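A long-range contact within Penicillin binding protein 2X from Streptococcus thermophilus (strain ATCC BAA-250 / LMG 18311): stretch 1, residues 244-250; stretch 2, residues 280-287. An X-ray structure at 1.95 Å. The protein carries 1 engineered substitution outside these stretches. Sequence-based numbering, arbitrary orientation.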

# COMPACT_ATOMS: atom_id res chain seq x y z
N ILE A 244 15.41 -15.27 0.65
CA ILE A 244 14.48 -15.52 1.74
C ILE A 244 13.24 -14.63 1.61
O ILE A 244 12.18 -14.99 2.08
CB ILE A 244 15.13 -15.40 3.14
CG1 ILE A 244 15.55 -13.96 3.46
CG2 ILE A 244 16.34 -16.34 3.20
CD1 ILE A 244 16.03 -13.80 4.89
N ASN A 245 13.39 -13.48 0.96
CA ASN A 245 12.24 -12.60 0.68
C ASN A 245 12.58 -11.67 -0.47
O ASN A 245 13.72 -11.57 -0.89
CB ASN A 245 11.74 -11.85 1.93
CG ASN A 245 12.69 -10.79 2.42
OD1 ASN A 245 13.04 -9.88 1.68
ND2 ASN A 245 13.08 -10.89 3.70
N ALA A 246 11.56 -11.03 -1.03
CA ALA A 246 11.78 -10.10 -2.12
C ALA A 246 10.55 -9.22 -2.26
O ALA A 246 9.47 -9.56 -1.75
CB ALA A 246 12.06 -10.84 -3.43
N SER A 247 10.73 -8.09 -2.95
CA SER A 247 9.64 -7.18 -3.20
C SER A 247 9.86 -6.49 -4.54
O SER A 247 10.99 -6.38 -5.01
CB SER A 247 9.53 -6.14 -2.10
OG SER A 247 10.66 -5.29 -2.14
N ALA A 248 8.78 -6.03 -5.13
CA ALA A 248 8.80 -5.27 -6.38
C ALA A 248 7.58 -4.39 -6.45
O ALA A 248 6.45 -4.87 -6.21
CB ALA A 248 8.82 -6.20 -7.56
N THR A 249 7.79 -3.12 -6.80
CA THR A 249 6.72 -2.16 -6.93
C THR A 249 6.95 -1.26 -8.13
O THR A 249 8.07 -0.79 -8.37
CB THR A 249 6.58 -1.31 -5.65
OG1 THR A 249 6.24 -2.17 -4.55
CG2 THR A 249 5.49 -0.28 -5.78
N VAL A 250 5.88 -1.01 -8.87
CA VAL A 250 5.91 -0.09 -10.01
C VAL A 250 5.04 1.12 -9.64
O VAL A 250 3.90 0.97 -9.20
CB VAL A 250 5.34 -0.75 -11.28
CG1 VAL A 250 5.35 0.24 -12.46
CG2 VAL A 250 6.13 -2.00 -11.62
N TYR A 280 7.37 -18.87 5.17
CA TYR A 280 6.46 -17.76 4.92
C TYR A 280 6.72 -16.66 5.96
O TYR A 280 6.90 -16.95 7.13
CB TYR A 280 4.98 -18.16 4.90
CG TYR A 280 4.12 -16.97 4.57
CD1 TYR A 280 4.13 -16.42 3.28
CD2 TYR A 280 3.36 -16.32 5.55
CE1 TYR A 280 3.39 -15.29 2.97
CE2 TYR A 280 2.61 -15.18 5.24
CZ TYR A 280 2.64 -14.69 3.95
OH TYR A 280 1.92 -13.58 3.63
N ASP A 281 6.74 -15.42 5.50
CA ASP A 281 7.01 -14.25 6.31
C ASP A 281 5.77 -13.38 6.28
O ASP A 281 5.33 -12.96 5.21
CB ASP A 281 8.19 -13.49 5.70
CG ASP A 281 8.73 -12.36 6.60
OD1 ASP A 281 8.03 -11.89 7.51
OD2 ASP A 281 9.88 -11.93 6.36
N TRP A 282 5.21 -13.11 7.47
CA TRP A 282 3.99 -12.33 7.60
C TRP A 282 4.18 -10.82 7.53
O TRP A 282 3.21 -10.08 7.50
CB TRP A 282 3.31 -12.69 8.93
CG TRP A 282 2.78 -14.09 8.96
CD1 TRP A 282 3.45 -15.22 9.30
CD2 TRP A 282 1.45 -14.50 8.62
NE1 TRP A 282 2.62 -16.32 9.18
CE2 TRP A 282 1.39 -15.90 8.77
CE3 TRP A 282 0.31 -13.82 8.18
CZ2 TRP A 282 0.22 -16.63 8.52
CZ3 TRP A 282 -0.85 -14.55 7.93
CH2 TRP A 282 -0.88 -15.94 8.10
N VAL A 283 5.43 -10.35 7.48
CA VAL A 283 5.71 -8.91 7.50
C VAL A 283 5.42 -8.29 6.14
O VAL A 283 5.81 -8.86 5.12
CB VAL A 283 7.16 -8.64 7.94
CG1 VAL A 283 7.48 -7.17 7.95
CG2 VAL A 283 7.40 -9.22 9.35
N ASN A 284 4.70 -7.17 6.12
CA ASN A 284 4.38 -6.50 4.86
C ASN A 284 5.62 -5.73 4.39
O ASN A 284 6.11 -4.84 5.09
CB ASN A 284 3.16 -5.59 5.00
CG ASN A 284 2.68 -5.04 3.68
OD1 ASN A 284 3.38 -4.25 3.03
ND2 ASN A 284 1.49 -5.46 3.26
N ARG A 285 6.12 -6.09 3.22
CA ARG A 285 7.34 -5.46 2.72
C ARG A 285 7.17 -4.08 2.14
O ARG A 285 8.17 -3.43 1.90
CB ARG A 285 8.02 -6.31 1.67
CG ARG A 285 8.18 -7.75 2.07
CD ARG A 285 9.59 -8.23 1.77
NE ARG A 285 10.43 -7.93 2.91
CZ ARG A 285 10.47 -8.66 4.02
NH1 ARG A 285 9.72 -9.75 4.15
NH2 ARG A 285 11.28 -8.30 5.01
N LEU A 286 5.94 -3.64 1.88
CA LEU A 286 5.74 -2.31 1.35
C LEU A 286 5.83 -1.25 2.46
O LEU A 286 6.45 -0.21 2.26
CB LEU A 286 4.38 -2.19 0.64
CG LEU A 286 4.04 -0.83 0.04
CD1 LEU A 286 5.10 -0.35 -0.96
CD2 LEU A 286 2.68 -0.88 -0.60
N TYR A 287 5.23 -1.52 3.61
CA TYR A 287 5.18 -0.48 4.65
C TYR A 287 5.47 -0.87 6.10
O TYR A 287 5.47 0.02 6.97
CB TYR A 287 3.80 0.23 4.59
CG TYR A 287 2.65 -0.70 4.73
CD1 TYR A 287 2.19 -1.10 5.98
CD2 TYR A 287 2.03 -1.23 3.60
CE1 TYR A 287 1.13 -1.98 6.11
CE2 TYR A 287 0.98 -2.11 3.72
CZ TYR A 287 0.53 -2.47 4.99
OH TYR A 287 -0.50 -3.37 5.11
O HOH W 1 12.00 -13.21 5.26
O HOH W 2 11.26 -3.80 0.30

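No direct hydrogen bond or salt bridge joins the two stretches, although polar side chains lie at the centre of the contact; packing and two bridging waters connect them instead. The amide of N245 lies over one face of the R285 guanidinium, with N245 ND2 3.4 Å from R285 NH2. Both atoms are donors, so this approach is one of packing. N245 OD1 also comes within 3.5 Å of R285 NE, but the angle is too poor for a hydrogen bond. Two flat, polar groups thus meet across a face, an arrangement in which the guanidinium leaves its in-plane N-H groups free for other partners.

One such partner is in its own stretch. R285 NH1 donates to D281 OD2 at 3.1 Å with an N-H...acceptor angle of 163°, forming a salt bridge between residues four positions apart in a segment without regular helix or strand. The other carboxylate oxygen accepts from the backbone, V283 N to D281 OD1 at 3.0 Å, so D281 ties both a main-chain amide and the arginine head to itself. To reach this position the R285 chain leaves its backbone with chi1 at -48° (m), passes through an off-well chi2 of -134°, and turns again at chi3 of 88° (p). Its aliphatic part follows the strand, and R285 CD lies 3.8 Å from A246 O. A long side chain with a carbon stem and a charged, planar end suits this path, and R285 has the largest area covered by the opposing stretch, 80 Å², followed by N245 with 55 Å².

The alternation of the extended strand sets the pattern on the other side. N245, S247 and T249 point their CA-to-CB bonds toward stretch 2, whereas A246 points away and contributes through its backbone oxygen. These four residues and L286 are buried, while D281 and R285 remain partly exposed. The short side chain of S247 packs against the arginine stem, S247 CB to R285 CB at 4.1 Å, and the nearest CA atoms here, S247 CA and R285 CA, are 6.6 Å apart. Farther along, T249 OG1 is 4.2 Å from L286 CD1; this is van der Waals contact, and the threonine hydroxyl finds its hydrogen bond elsewhere in the structure. The CA-to-CB bond of L286 points sideways, but its end comes nearer, bringing a methyl group to the buried strand. The turn carrying L286 is steadied by N284, whose OD1 accepts from L286 N at 2.9 Å and, weakly, from Y287 N at 3.3 Å.

Water supplies the polar links. Water 1 accepts from N245 ND2 at 3.0 Å and donates to D281 OD2 at 2.7 Å, bridging two atoms that are themselves 4.3 Å apart. Water 2 lies 2.9 Å from S247 OG and donates a weak bond to R285 O at 3.5 Å. The whole contact buries only 231 Å², counting both sides, in keeping with a narrow interface built around one arginine.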